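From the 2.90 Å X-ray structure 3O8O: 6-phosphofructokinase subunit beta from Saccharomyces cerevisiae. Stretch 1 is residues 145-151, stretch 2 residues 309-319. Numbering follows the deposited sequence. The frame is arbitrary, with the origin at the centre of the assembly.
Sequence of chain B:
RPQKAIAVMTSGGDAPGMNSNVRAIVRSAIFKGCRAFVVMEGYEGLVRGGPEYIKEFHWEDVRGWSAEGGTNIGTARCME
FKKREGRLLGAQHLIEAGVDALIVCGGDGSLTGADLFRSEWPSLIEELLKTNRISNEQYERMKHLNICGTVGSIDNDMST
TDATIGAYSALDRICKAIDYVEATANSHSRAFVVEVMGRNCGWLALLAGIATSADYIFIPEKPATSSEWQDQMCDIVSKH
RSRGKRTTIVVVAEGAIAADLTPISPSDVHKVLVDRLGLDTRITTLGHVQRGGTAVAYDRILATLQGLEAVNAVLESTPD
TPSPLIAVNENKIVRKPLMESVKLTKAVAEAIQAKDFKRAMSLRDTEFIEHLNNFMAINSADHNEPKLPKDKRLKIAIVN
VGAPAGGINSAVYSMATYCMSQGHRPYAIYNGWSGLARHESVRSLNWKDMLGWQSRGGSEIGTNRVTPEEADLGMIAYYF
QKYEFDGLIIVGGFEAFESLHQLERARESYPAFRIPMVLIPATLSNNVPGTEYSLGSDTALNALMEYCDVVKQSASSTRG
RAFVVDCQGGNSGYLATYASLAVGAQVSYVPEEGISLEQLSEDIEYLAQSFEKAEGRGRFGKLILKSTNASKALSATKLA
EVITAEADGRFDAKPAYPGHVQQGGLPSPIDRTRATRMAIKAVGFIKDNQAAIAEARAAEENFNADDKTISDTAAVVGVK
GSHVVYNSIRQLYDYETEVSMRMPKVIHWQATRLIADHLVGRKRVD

Stretch 1 145-151: LNICGTV
Stretch 2 (309-319) EAVNAVLESTP

Stretch 1 runs as a strand from Asn-146 to Val-151, its phi/psi values extended (Ile-147 -134/167, Cys-148 -153/144). Stretch 2 enters as a helix already under way at Glu-309, with Ala-313 N to Glu-309 O at 2.9 Å; Ser-317 (-79/152) lies outside the helix. The axes approach to 7.2 Å at 152°, nearly antiparallel, so Asn-146 lies by the C-terminal part of stretch 2 and Thr-150 by Ala-310. Register is set by Ile-147 CA and Val-314 CA, 5.5 Å apart.

Apolar packing follows strand alternation: the CA-to-CB bonds of Asn-146, Cys-148 and Thr-150 point toward the helix, that of Ile-147 away. Cys-148 (chi1 t, -172°) is the hub. Cys-148 SG lies 3.6 Å from Ala-313 CB and 4.2 Å from Ala-310 CB, while Cys-148 CB sits 3.1 Å from Val-314 CG1 (chi1 m, -65°), a tight contact. Val-314 CG1 also comes within 3.3 Å of Ile-147 C, so Val-314 packs against strand backbone too. Thr-150 OG1 (chi1 -105°, off the wells) lies 3.9 Å from Ala-310 CB, a van der Waals contact, since a methyl offers the hydroxyl no hydrogen-bonding partner.

Polar bonding is confined to one hydrogen bond: Asn-146 ND2 (chi1 m, chi2 71°) donates to Ser-317 OG at 2.6 Å with an N-H...O angle of 157°, the amide hydrogen pointing nearly along the line to the acceptor oxygen. Ser-317 (chi1 108°) lies between rotamer wells. Together the stretches bury 341 Å².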

# COMPACT_ATOMS: atom_id res chain seq x y z
N LEU B 145 19.81 56.39 18.06
CA LEU B 145 19.54 55.53 16.91
C LEU B 145 20.29 54.21 17.05
O LEU B 145 21.51 54.18 17.27
CB LEU B 145 19.97 56.21 15.60
CG LEU B 145 19.64 55.38 14.36
CD1 LEU B 145 18.12 55.22 14.25
CD2 LEU B 145 20.20 56.06 13.13
N ASN B 146 19.56 53.11 16.95
CA ASN B 146 20.19 51.81 17.03
C ASN B 146 20.17 51.21 15.62
O ASN B 146 19.13 51.19 14.95
CB ASN B 146 19.44 50.87 17.99
CG ASN B 146 19.27 51.45 19.38
OD1 ASN B 146 18.49 52.39 19.59
ND2 ASN B 146 19.99 50.89 20.35
N ILE B 147 21.32 50.75 15.16
CA ILE B 147 21.37 50.16 13.83
C ILE B 147 22.13 48.85 13.85
O ILE B 147 22.78 48.50 14.84
CB ILE B 147 22.07 51.07 12.82
CG1 ILE B 147 23.59 51.02 13.04
CG2 ILE B 147 21.48 52.47 12.94
CD1 ILE B 147 24.39 51.81 11.99
N CYS B 148 22.00 48.11 12.75
CA CYS B 148 22.69 46.85 12.56
C CYS B 148 22.87 46.65 11.08
O CYS B 148 22.00 47.00 10.27
CB CYS B 148 21.95 45.67 13.13
SG CYS B 148 23.00 44.19 13.07
N GLY B 149 23.99 46.06 10.73
CA GLY B 149 24.27 45.88 9.33
C GLY B 149 24.14 44.44 8.91
O GLY B 149 24.37 43.51 9.70
N THR B 150 23.77 44.29 7.65
CA THR B 150 23.59 42.99 7.02
C THR B 150 24.23 43.23 5.65
O THR B 150 23.74 44.05 4.86
CB THR B 150 22.06 42.63 6.91
OG1 THR B 150 21.72 41.63 7.89
CG2 THR B 150 21.71 42.13 5.55
N VAL B 151 25.34 42.54 5.40
CA VAL B 151 26.06 42.72 4.14
C VAL B 151 25.59 41.82 3.01
O VAL B 151 25.73 40.60 3.05
CB VAL B 151 27.63 42.60 4.34
CG1 VAL B 151 27.95 41.42 5.22
CG2 VAL B 151 28.33 42.47 3.00
N GLU B 309 19.00 37.35 13.30
CA GLU B 309 20.02 37.83 14.22
C GLU B 309 20.12 39.35 14.18
O GLU B 309 20.24 39.99 15.23
CB GLU B 309 21.38 37.21 13.88
CG GLU B 309 22.48 37.56 14.88
CD GLU B 309 22.17 37.04 16.27
OE1 GLU B 309 22.90 37.41 17.23
OE2 GLU B 309 21.21 36.27 16.42
N ALA B 310 20.05 39.93 12.99
CA ALA B 310 20.12 41.38 12.87
C ALA B 310 19.07 42.08 13.73
O ALA B 310 19.31 43.15 14.27
CB ALA B 310 19.97 41.80 11.42
N VAL B 311 17.89 41.47 13.88
CA VAL B 311 16.88 42.08 14.72
C VAL B 311 17.33 41.96 16.17
O VAL B 311 17.27 42.93 16.93
CB VAL B 311 15.47 41.42 14.52
CG1 VAL B 311 14.51 41.83 15.64
CG2 VAL B 311 14.89 41.85 13.19
N ASN B 312 17.79 40.78 16.57
CA ASN B 312 18.25 40.59 17.94
C ASN B 312 19.32 41.61 18.31
O ASN B 312 19.31 42.14 19.43
CB ASN B 312 18.80 39.18 18.13
CG ASN B 312 17.72 38.13 18.08
OD1 ASN B 312 16.57 38.37 18.47
ND2 ASN B 312 18.07 36.94 17.62
N ALA B 313 20.22 41.90 17.38
CA ALA B 313 21.30 42.85 17.58
C ALA B 313 20.82 44.27 17.87
O ALA B 313 21.14 44.82 18.93
CB ALA B 313 22.22 42.87 16.37
N VAL B 314 20.06 44.86 16.94
CA VAL B 314 19.57 46.22 17.17
C VAL B 314 18.70 46.27 18.40
O VAL B 314 18.63 47.31 19.06
CB VAL B 314 18.74 46.78 16.00
CG1 VAL B 314 19.59 46.93 14.79
CG2 VAL B 314 17.54 45.88 15.73
N LEU B 315 18.02 45.16 18.70
CA LEU B 315 17.16 45.11 19.88
C LEU B 315 17.93 45.10 21.19
O LEU B 315 17.36 45.39 22.25
CB LEU B 315 16.22 43.91 19.84
CG LEU B 315 14.90 44.13 19.10
CD1 LEU B 315 13.91 43.10 19.57
CD2 LEU B 315 14.35 45.51 19.39
N GLU B 316 19.21 44.75 21.15
CA GLU B 316 20.00 44.77 22.37
C GLU B 316 21.19 45.73 22.28
O GLU B 316 22.06 45.73 23.15
CB GLU B 316 20.44 43.36 22.78
CG GLU B 316 20.96 42.48 21.67
CD GLU B 316 21.13 41.04 22.13
OE1 GLU B 316 22.24 40.67 22.59
OE2 GLU B 316 20.13 40.28 22.06
N SER B 317 21.23 46.54 21.23
CA SER B 317 22.32 47.51 21.11
C SER B 317 21.97 48.67 22.04
O SER B 317 20.78 48.92 22.31
CB SER B 317 22.45 48.04 19.68
OG SER B 317 22.01 49.39 19.60
N THR B 318 23.00 49.35 22.54
CA THR B 318 22.84 50.49 23.45
C THR B 318 23.68 51.68 22.98
O THR B 318 24.53 51.55 22.09
CB THR B 318 23.31 50.16 24.86
OG1 THR B 318 24.75 50.03 24.85
CG2 THR B 318 22.64 48.86 25.37
N PRO B 319 23.46 52.87 23.60
CA PRO B 319 24.22 54.05 23.20
C PRO B 319 25.73 53.83 23.28
O PRO B 319 26.50 54.51 22.58
CB PRO B 319 23.72 55.13 24.16
CG PRO B 319 22.28 54.75 24.36
CD PRO B 319 22.40 53.24 24.57